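Long-range contact in putative HMP/thiamine permease protein YkoE (Bacillus subtilis, PDB 5EDL), which binds thiamine as the S component of an energy-coupling factor transporter and is probably responsible for moving the substrate across the membrane: residues M115-D129 and M146-L160. Numbering follows the deposited sequence.
Sequences MLAGMGSSVASFIYD and MLVIRLISGALLAGL. With VIB (3-(4-amino-2-methyl-pyrimidin-5-ylmethyl)-5-(2-hydroxy-ethyl)-4-methyl-thiazol-3-ium), chain B; MPG ([(Z)-octadec-9-enyl] (2R)-2,3-bis(oxidanyl)propanoate), chain D.
Segments 115-129 and 146-160 of two helices cross obliquely in an antiparallel sense, their axes 135° apart and 7.0 Å at closest approach. The backbones come closest at Met-115 and Gly-159, CA atoms 4.1 Å apart, and stay close at Gly-118 and Gly-154, at 4.4 Å. Here Gly-118 CA makes a C-H...O contact to Gly-154 O. One turn on, Ser-122 OG donates to Arg-150 O at 2.8 Å from above the carbonyl plane, while Gly-154 N reaches that oxygen from the other face. Met-119 crosses Leu-151 at about a right angle, its CB 3.8 Å from Leu-151 CD2. Toward the substrate the helices spread, and longer side chains fill the gap. Arg-150 sits among Ser-122, Ser-125, Phe-126 and Asp-129. A bend at chi3 (-62°) turns its guanidinium to Asp-129, where NH1 and NH2 both grip OD2 in a salt bridge, NH2 at 2.8 Å. NH1 also donates to Ser-125 OG. Phe-126 CD1 covers one guanidinium face, and Leu-147 CB lies over a face of the phenyl ring. Glu-41 pairs with Arg-150 NE, and Ser-133 bonds Asp-129 OD1. A leucine in place of Arg-150 would probably leave the carboxylates of Asp-129 and Glu-41 without their shared cation. Thiamine's hydroxyl O1 donates to Asp-129 OD2 at 2.7 Å. This is a glycine-mediated transmembrane helix crossing that opens into the thiamine pocket of an ECF S component.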
ATOM      1  N   MET A 115      -0.505  -9.391  -2.285  1.00 24.33           N
ATOM      2  CA  MET A 115       0.669  -9.198  -3.131  1.00 24.88           C
ATOM      3  C   MET A 115       0.274  -8.714  -4.526  1.00 25.20           C
ATOM      4  O   MET A 115       0.891  -7.783  -5.050  1.00 26.98           O
ATOM      5  CB  MET A 115       1.493 -10.480  -3.214  1.00 27.41           C
ATOM      6  CG  MET A 115       2.255 -10.802  -1.927  1.00 25.23           C
ATOM      7  SD  MET A 115       3.299 -12.258  -2.145  1.00 36.83           S
ATOM      8  CE  MET A 115       4.261 -12.216  -0.638  1.00 51.50           C
ATOM      9  N   LEU A 116      -0.767  -9.320  -5.102  1.00 26.46           N
ATOM     10  CA  LEU A 116      -1.339  -8.848  -6.360  1.00 27.33           C
ATOM     11  C   LEU A 116      -1.772  -7.384  -6.290  1.00 23.01           C
ATOM     12  O   LEU A 116      -1.626  -6.643  -7.246  1.00 22.80           O
ATOM     13  CB  LEU A 116      -2.547  -9.694  -6.746  1.00 29.39           C
ATOM     14  CG  LEU A 116      -2.619 -10.347  -8.116  1.00 39.65           C
ATOM     15  CD1 LEU A 116      -1.249 -10.758  -8.641  1.00 34.68           C
ATOM     16  CD2 LEU A 116      -3.558 -11.553  -8.032  1.00 40.87           C
ATOM     17  N   ALA A 117      -2.360  -7.001  -5.170  1.00 22.77           N
ATOM     18  CA  ALA A 117      -2.810  -5.632  -4.976  1.00 25.67           C
ATOM     19  C   ALA A 117      -1.604  -4.678  -5.025  1.00 25.54           C
ATOM     20  O   ALA A 117      -1.645  -3.652  -5.706  1.00 22.59           O
ATOM     21  CB  ALA A 117      -3.564  -5.510  -3.648  1.00 22.42           C
ATOM     22  N   GLY A 118      -0.541  -5.036  -4.301  1.00 22.15           N
ATOM     23  CA  GLY A 118       0.731  -4.336  -4.384  1.00 23.10           C
ATOM     24  C   GLY A 118       1.211  -4.209  -5.825  1.00 22.76           C
ATOM     25  O   GLY A 118       1.589  -3.118  -6.266  1.00 23.55           O
ATOM     26  N   MET A 119       1.176  -5.320  -6.561  1.00 23.57           N
ATOM     27  CA  MET A 119       1.600  -5.338  -7.964  1.00 22.00           C
ATOM     28  C   MET A 119       0.698  -4.490  -8.863  1.00 23.64           C
ATOM     29  O   MET A 119       1.158  -3.937  -9.870  1.00 22.38           O
ATOM     30  CB  MET A 119       1.648  -6.777  -8.476  1.00 22.80           C
ATOM     31  CG  MET A 119       2.765  -7.593  -7.825  1.00 23.24           C
ATOM     32  SD  MET A 119       2.645  -9.384  -8.061  1.00 33.50           S
ATOM     33  CE  MET A 119       2.648  -9.468  -9.847  1.00 26.25           C
ATOM     34  N   GLY A 120      -0.580  -4.393  -8.503  1.00 22.01           N
ATOM     35  CA  GLY A 120      -1.505  -3.526  -9.214  1.00 22.24           C
ATOM     36  C   GLY A 120      -1.038  -2.080  -9.124  1.00 23.89           C
ATOM     37  O   GLY A 120      -1.060  -1.341 -10.110  1.00 23.71           O
ATOM     38  N   SER A 121      -0.596  -1.677  -7.938  1.00 24.53           N
ATOM     39  CA  SER A 121      -0.068  -0.331  -7.765  1.00 24.23           C
ATOM     40  C   SER A 121       1.233  -0.169  -8.558  1.00 21.44           C
ATOM     41  O   SER A 121       1.474   0.878  -9.135  1.00 21.70           O
ATOM     42  CB  SER A 121       0.176  -0.011  -6.286  1.00 22.69           C
ATOM     43  OG  SER A 121      -1.045   0.051  -5.565  1.00 23.73           O
ATOM     44  N   SER A 122       2.058  -1.212  -8.562  1.00 21.31           N
ATOM     45  CA  SER A 122       3.298  -1.212  -9.325  1.00 21.47           C
ATOM     46  C   SER A 122       3.017  -0.919 -10.805  1.00 21.79           C
ATOM     47  O   SER A 122       3.643  -0.053 -11.405  1.00 22.01           O
ATOM     48  CB  SER A 122       4.023  -2.550  -9.184  1.00 21.64           C
ATOM     49  OG  SER A 122       4.442  -2.769  -7.853  1.00 21.72           O
ATOM     50  N   VAL A 123       2.065  -1.645 -11.378  1.00 22.10           N
ATOM     51  CA  VAL A 123       1.718  -1.471 -12.776  1.00 22.54           C
ATOM     52  C   VAL A 123       1.135  -0.081 -13.062  1.00 24.89           C
ATOM     53  O   VAL A 123       1.536   0.584 -14.033  1.00 23.17           O
ATOM     54  CB  VAL A 123       0.718  -2.552 -13.234  1.00 23.03           C
ATOM     55  CG1 VAL A 123       0.185  -2.235 -14.623  1.00 30.97           C
ATOM     56  CG2 VAL A 123       1.374  -3.932 -13.212  1.00 23.72           C
ATOM     57  N   ALA A 124       0.193   0.356 -12.228  1.00 22.70           N
ATOM     58  CA  ALA A 124      -0.456   1.653 -12.423  1.00 26.39           C
ATOM     59  C   ALA A 124       0.550   2.815 -12.335  1.00 25.31           C
ATOM     60  O   ALA A 124       0.494   3.756 -13.127  1.00 24.04           O
ATOM     61  CB  ALA A 124      -1.569   1.847 -11.407  1.00 23.38           C
ATOM     62  N   SER A 125       1.452   2.747 -11.358  1.00 22.79           N
ATOM     63  CA  SER A 125       2.439   3.797 -11.198  1.00 23.08           C
ATOM     64  C   SER A 125       3.422   3.748 -12.358  1.00 23.28           C
ATOM     65  O   SER A 125       3.934   4.773 -12.759  1.00 23.90           O
ATOM     66  CB  SER A 125       3.177   3.689  -9.853  1.00 22.72           C
ATOM     67  OG  SER A 125       3.859   2.456  -9.729  1.00 22.20           O
ATOM     68  N   PHE A 126       3.679   2.563 -12.906  1.00 22.98           N
ATOM     69  CA  PHE A 126       4.614   2.478 -14.034  1.00 23.36           C
ATOM     70  C   PHE A 126       3.997   3.157 -15.269  1.00 24.17           C
ATOM     71  O   PHE A 126       4.669   3.885 -15.997  1.00 24.66           O
ATOM     72  CB  PHE A 126       4.992   1.022 -14.328  1.00 23.20           C
ATOM     73  CG  PHE A 126       6.382   0.861 -14.869  1.00 25.14           C
ATOM     74  CD1 PHE A 126       7.468   0.742 -14.011  1.00 26.25           C
ATOM     75  CD2 PHE A 126       6.612   0.852 -16.234  1.00 24.26           C
ATOM     76  CE1 PHE A 126       8.747   0.597 -14.502  1.00 24.21           C
ATOM     77  CE2 PHE A 126       7.904   0.712 -16.736  1.00 27.84           C
ATOM     78  CZ  PHE A 126       8.970   0.581 -15.869  1.00 24.83           C
ATOM     79  N   ILE A 127       2.702   2.942 -15.473  1.00 24.20           N
ATOM     80  CA  ILE A 127       1.988   3.638 -16.535  1.00 27.41           C
ATOM     81  C   ILE A 127       2.101   5.148 -16.354  1.00 25.75           C
ATOM     82  O   ILE A 127       2.443   5.868 -17.303  1.00 26.59           O
ATOM     83  CB  ILE A 127       0.504   3.243 -16.566  1.00 29.04           C
ATOM     84  CG1 ILE A 127       0.365   1.771 -16.968  1.00 25.26           C
ATOM     85  CG2 ILE A 127      -0.261   4.179 -17.498  1.00 26.70           C
ATOM     86  CD1 ILE A 127      -1.062   1.245 -16.901  1.00 25.69           C
ATOM     87  N   TYR A 128       1.828   5.612 -15.132  1.00 25.52           N
ATOM     88  CA  TYR A 128       1.948   7.025 -14.793  1.00 26.35           C
ATOM     89  C   TYR A 128       3.336   7.573 -15.171  1.00 26.96           C
ATOM     90  O   TYR A 128       3.449   8.633 -15.789  1.00 27.81           O
ATOM     91  CB  TYR A 128       1.688   7.245 -13.296  1.00 26.07           C
ATOM     92  CG  TYR A 128       2.001   8.644 -12.803  1.00 27.12           C
ATOM     93  CD1 TYR A 128       3.279   8.981 -12.365  1.00 27.12           C
ATOM     94  CD2 TYR A 128       1.027   9.626 -12.776  1.00 28.40           C
ATOM     95  CE1 TYR A 128       3.576  10.268 -11.912  1.00 28.38           C
ATOM     96  CE2 TYR A 128       1.309  10.914 -12.319  1.00 34.44           C
ATOM     97  CZ  TYR A 128       2.589  11.227 -11.889  1.00 34.59           C
ATOM     98  OH  TYR A 128       2.879  12.500 -11.442  1.00 31.23           O
ATOM     99  N   ASP A 129       4.381   6.834 -14.805  1.00 25.85           N
ATOM    100  CA  ASP A 129       5.746   7.289 -15.054  1.00 30.89           C
ATOM    101  C   ASP A 129       6.098   7.393 -16.539  1.00 28.33           C
ATOM    102  O   ASP A 129       6.882   8.258 -16.939  1.00 27.86           O
ATOM    103  CB  ASP A 129       6.739   6.362 -14.353  1.00 25.54           C
ATOM    104  CG  ASP A 129       6.742   6.552 -12.843  1.00 25.28           C
ATOM    105  OD1 ASP A 129       6.347   7.645 -12.363  1.00 25.95           O
ATOM    106  OD2 ASP A 129       7.155   5.610 -12.147  1.00 25.57           O
ATOM    107  N   MET A 146      13.254  -2.475 -14.558  1.00 27.60           N
ATOM    108  CA  MET A 146      12.656  -1.635 -13.519  1.00 27.81           C
ATOM    109  C   MET A 146      11.238  -2.105 -13.155  1.00 26.40           C
ATOM    110  O   MET A 146      10.884  -2.132 -11.982  1.00 25.00           O
ATOM    111  CB  MET A 146      12.629  -0.163 -13.942  1.00 26.40           C
ATOM    112  CG  MET A 146      14.022   0.515 -13.895  1.00 30.02           C
ATOM    113  SD  MET A 146      13.961   2.336 -13.904  1.00 29.44           S
ATOM    114  CE  MET A 146      13.288   2.599 -15.540  1.00 27.43           C
ATOM    115  N   LEU A 147      10.440  -2.465 -14.158  1.00 25.76           N
ATOM    116  CA  LEU A 147       9.095  -2.974 -13.901  1.00 24.72           C
ATOM    117  C   LEU A 147       9.127  -4.253 -13.064  1.00 24.96           C
ATOM    118  O   LEU A 147       8.336  -4.412 -12.131  1.00 24.33           O
ATOM    119  CB  LEU A 147       8.347  -3.248 -15.203  1.00 24.99           C
ATOM    120  CG  LEU A 147       6.924  -3.789 -15.030  1.00 24.59           C
ATOM    121  CD1 LEU A 147       6.075  -2.871 -14.162  1.00 23.64           C
ATOM    122  CD2 LEU A 147       6.269  -4.015 -16.407  1.00 25.21           C
ATOM    123  N   VAL A 148      10.027  -5.164 -13.416  1.00 26.08           N
ATOM    124  CA  VAL A 148      10.149  -6.410 -12.683  1.00 32.45           C
ATOM    125  C   VAL A 148      10.514  -6.143 -11.217  1.00 26.38           C
ATOM    126  O   VAL A 148       9.885  -6.690 -10.303  1.00 26.10           O
ATOM    127  CB  VAL A 148      11.188  -7.343 -13.323  1.00 28.37           C
ATOM    128  CG1 VAL A 148      11.554  -8.453 -12.370  1.00 29.31           C
ATOM    129  CG2 VAL A 148      10.642  -7.916 -14.635  1.00 28.97           C
ATOM    130  N   ILE A 149      11.527  -5.304 -11.000  1.00 26.59           N
ATOM    131  CA  ILE A 149      11.902  -4.905  -9.647  1.00 26.49           C
ATOM    132  C   ILE A 149      10.726  -4.241  -8.925  1.00 33.20           C
ATOM    133  O   ILE A 149      10.454  -4.545  -7.764  1.00 25.03           O
ATOM    134  CB  ILE A 149      13.103  -3.937  -9.634  1.00 27.10           C
ATOM    135  CG1 ILE A 149      14.332  -4.596 -10.283  1.00 28.70           C
ATOM    136  CG2 ILE A 149      13.409  -3.505  -8.203  1.00 27.19           C
ATOM    137  CD1 ILE A 149      15.536  -3.649 -10.464  1.00 29.56           C
ATOM    138  N   ARG A 150      10.020  -3.343  -9.603  1.00 24.38           N
ATOM    139  CA  ARG A 150       8.901  -2.673  -8.949  1.00 28.62           C
ATOM    140  C   ARG A 150       7.767  -3.658  -8.634  1.00 23.06           C
ATOM    141  O   ARG A 150       7.091  -3.517  -7.613  1.00 23.19           O
ATOM    142  CB  ARG A 150       8.353  -1.515  -9.784  1.00 23.01           C
ATOM    143  CG  ARG A 150       7.436  -0.581  -8.957  1.00 22.44           C
ATOM    144  CD  ARG A 150       6.865   0.587  -9.778  1.00 22.38           C
ATOM    145  NE  ARG A 150       7.916   1.475 -10.291  1.00 22.97           N
ATOM    146  CZ  ARG A 150       7.686   2.627 -10.913  1.00 23.25           C
ATOM    147  NH1 ARG A 150       6.441   3.050 -11.104  1.00 27.61           N
ATOM    148  NH2 ARG A 150       8.708   3.362 -11.344  1.00 24.62           N
ATOM    149  N   LEU A 151       7.554  -4.639  -9.505  1.00 23.44           N
ATOM    150  CA  LEU A 151       6.534  -5.652  -9.247  1.00 23.42           C
ATOM    151  C   LEU A 151       6.887  -6.469  -7.995  1.00 23.84           C
ATOM    152  O   LEU A 151       6.040  -6.714  -7.136  1.00 23.51           O
ATOM    153  CB  LEU A 151       6.361  -6.565 -10.460  1.00 27.47           C
ATOM    154  CG  LEU A 151       5.576  -5.980 -11.644  1.00 27.56           C
ATOM    155  CD1 LEU A 151       5.792  -6.799 -12.903  1.00 24.94           C
ATOM    156  CD2 LEU A 151       4.093  -5.901 -11.311  1.00 23.39           C
ATOM    157  N   ILE A 152       8.148  -6.869  -7.882  1.00 24.74           N
ATOM    158  CA  ILE A 152       8.579  -7.640  -6.723  1.00 27.33           C
ATOM    159  C   ILE A 152       8.469  -6.817  -5.440  1.00 24.84           C
ATOM    160  O   ILE A 152       8.019  -7.314  -4.398  1.00 24.92           O
ATOM    161  CB  ILE A 152      10.018  -8.147  -6.900  1.00 28.05           C
ATOM    162  CG1 ILE A 152      10.074  -9.130  -8.077  1.00 27.85           C
ATOM    163  CG2 ILE A 152      10.512  -8.802  -5.617  1.00 27.84           C
ATOM    164  CD1 ILE A 152      11.446  -9.548  -8.446  1.00 29.44           C
ATOM    165  N   SER A 153       8.875  -5.555  -5.531  1.00 24.41           N
ATOM    166  CA  SER A 153       8.847  -4.645  -4.394  1.00 24.49           C
ATOM    167  C   SER A 153       7.405  -4.377  -3.944  1.00 27.62           C
ATOM    168  O   SER A 153       7.128  -4.296  -2.751  1.00 23.20           O
ATOM    169  CB  SER A 153       9.555  -3.317  -4.738  1.00 27.94           C
ATOM    170  OG  SER A 153       9.488  -2.399  -3.654  1.00 24.10           O
ATOM    171  N   GLY A 154       6.497  -4.233  -4.908  1.00 22.57           N
ATOM    172  CA  GLY A 154       5.083  -4.108  -4.603  1.00 21.98           C
ATOM    173  C   GLY A 154       4.559  -5.358  -3.894  1.00 25.43           C
ATOM    174  O   GLY A 154       3.822  -5.267  -2.918  1.00 23.12           O
ATOM    175  N   ALA A 155       4.946  -6.531  -4.380  1.00 25.90           N
ATOM    176  CA  ALA A 155       4.495  -7.784  -3.766  1.00 24.34           C
ATOM    177  C   ALA A 155       5.025  -7.886  -2.324  1.00 25.70           C
ATOM    178  O   ALA A 155       4.283  -8.261  -1.412  1.00 24.88           O
ATOM    179  CB  ALA A 155       4.947  -8.983  -4.596  1.00 24.49           C
ATOM    180  N   LEU A 156       6.287  -7.503  -2.122  1.00 24.30           N
ATOM    181  CA  LEU A 156       6.949  -7.725  -0.841  1.00 25.10           C
ATOM    182  C   LEU A 156       6.803  -6.579   0.175  1.00 26.28           C
ATOM    183  O   LEU A 156       6.487  -6.829   1.335  1.00 28.47           O
ATOM    184  CB  LEU A 156       8.432  -8.018  -1.062  1.00 26.25           C
ATOM    185  CG  LEU A 156       8.733  -9.290  -1.854  1.00 27.25           C
ATOM    186  CD1 LEU A 156      10.242  -9.485  -2.028  1.00 28.65           C
ATOM    187  CD2 LEU A 156       8.096 -10.510  -1.220  1.00 36.63           C
ATOM    188  N   LEU A 157       7.043  -5.339  -0.253  1.00 25.49           N
ATOM    189  CA  LEU A 157       7.036  -4.196   0.662  1.00 24.11           C
ATOM    190  C   LEU A 157       5.650  -3.606   0.879  1.00 23.32           C
ATOM    191  O   LEU A 157       5.436  -2.871   1.831  1.00 26.60           O
ATOM    192  CB  LEU A 157       7.974  -3.092   0.160  1.00 24.30           C
ATOM    193  CG  LEU A 157       9.457  -3.464   0.089  1.00 25.64           C
ATOM    194  CD1 LEU A 157      10.302  -2.227  -0.239  1.00 25.80           C
ATOM    195  CD2 LEU A 157       9.904  -4.127   1.383  1.00 29.26           C
ATOM    196  N   ALA A 158       4.715  -3.908  -0.013  1.00 22.65           N
ATOM    197  CA  ALA A 158       3.335  -3.505   0.211  1.00 22.20           C
ATOM    198  C   ALA A 158       2.504  -4.704   0.667  1.00 24.81           C
ATOM    199  O   ALA A 158       1.945  -4.685   1.764  1.00 24.91           O
ATOM    200  CB  ALA A 158       2.742  -2.876  -1.031  1.00 22.46           C
ATOM    201  N   GLY A 159       2.450  -5.752  -0.152  1.00 24.44           N
ATOM    202  CA  GLY A 159       1.626  -6.914   0.153  1.00 23.68           C
ATOM    203  C   GLY A 159       2.046  -7.663   1.417  1.00 30.42           C
ATOM    204  O   GLY A 159       1.285  -7.749   2.381  1.00 24.35           O
ATOM    205  N   LEU A 160       3.256  -8.208   1.414  1.00 24.22           N
ATOM    206  CA  LEU A 160       3.736  -8.993   2.545  1.00 25.28           C
ATOM    207  C   LEU A 160       4.002  -8.136   3.793  1.00 25.81           C
ATOM    208  O   LEU A 160       3.573  -8.477   4.891  1.00 25.89           O
ATOM    209  CB  LEU A 160       5.013  -9.755   2.167  1.00 26.30           C
ATOM    210  CG  LEU A 160       5.621 -10.634   3.272  1.00 28.76           C
ATOM    211  CD1 LEU A 160       4.656 -11.751   3.668  1.00 28.39           C
ATOM    212  CD2 LEU A 160       6.941 -11.235   2.820  1.00 29.03           C
TER
HETATM  213  CM2 VIB B 201       2.394   8.462  -2.326  1.00 21.79           C
HETATM  214  N4A VIB B 201       5.312   6.623  -5.798  1.00 17.01           N
HETATM  215  CM4 VIB B 201       9.964   7.574  -6.697  1.00 19.99           C
HETATM  216  O1  VIB B 201       8.567   6.838 -10.224  1.00 32.11           O
HETATM  217  C7  VIB B 201       8.666   8.182 -10.652  1.00 25.25           C
HETATM  218  C6  VIB B 201       9.448   8.948  -9.613  1.00 27.23           C
HETATM  219  C2  VIB B 201       6.718   9.719  -6.851  1.00 27.58           C
HETATM  220  S1  VIB B 201       7.232   9.906  -8.318  1.00 29.14           S
HETATM  221  C5  VIB B 201       8.552   9.097  -8.397  1.00 28.09           C
HETATM  222  C4  VIB B 201       8.792   8.466  -7.122  1.00 22.07           C
HETATM  223  N3  VIB B 201       7.633   8.869  -6.144  1.00 21.60           N
HETATM  224  C7A VIB B 201       7.617   8.414  -4.757  1.00 19.46           C
HETATM  225  C4A VIB B 201       5.116   7.518  -4.679  1.00 21.35           C
HETATM  226  N3A VIB B 201       3.937   7.583  -4.057  1.00 22.46           N
HETATM  227  C2A VIB B 201       3.774   8.431  -3.005  1.00 23.11           C
HETATM  228  N1A VIB B 201       4.822   9.203  -2.574  1.00 20.99           N
HETATM  229  C6A VIB B 201       6.030   9.148  -3.193  1.00 18.53           C
HETATM  230  C5A VIB B 201       6.168   8.288  -4.253  1.00 21.70           C
HETATM  231  C2  MPG D 203      -2.367   9.179 -16.080  1.00 52.09           C
HETATM  232  C3  MPG D 203      -1.918   7.751 -15.843  1.00 52.05           C
HETATM  233  C4  MPG D 203      -3.122   6.835 -15.884  1.00 50.38           C
HETATM  234  C5  MPG D 203      -2.783   5.435 -15.410  1.00 46.60           C
HETATM  235  C6  MPG D 203      -4.078   4.661 -15.269  1.00 47.26           C
HETATM  236  C7  MPG D 203      -3.815   3.177 -15.086  1.00 52.91           C
HETATM  237  C8  MPG D 203      -4.011   2.769 -13.637  1.00 58.25           C
HETATM  238  C9  MPG D 203      -5.367   2.128 -13.425  1.00 58.06           C
HETATM  239  C10 MPG D 203      -5.471   0.795 -13.234  1.00 58.53           C
HETATM  240  C11 MPG D 203      -4.236  -0.087 -13.227  1.00 57.13           C
HETATM  241  C12 MPG D 203      -4.533  -1.409 -13.904  1.00 52.82           C
HETATM  242  C13 MPG D 203      -3.753  -2.516 -13.230  1.00 50.76           C
HETATM  243  O1  MPG D 203      -1.551  11.316 -15.353  1.00 64.81           O
HETATM  244  C1  MPG D 203      -1.183  10.113 -15.997  1.00 57.02           C
HETATM  245  CXD MPG D 203      -0.800  13.742 -15.156  1.00 73.87           C
HETATM  246  O2  MPG D 203      -2.027  14.257 -14.696  1.00 78.15           O
HETATM  247  C21 MPG D 203      -0.118  14.784 -16.018  1.00 76.20           C
HETATM  248  O3  MPG D 203       0.407  15.812 -15.204  1.00 77.40           O
HETATM  249  O4  MPG D 203      -0.763  12.459 -17.147  1.00 66.37           O
HETATM  250  CX3 MPG D 203      -1.034  12.477 -15.962  1.00 67.99           C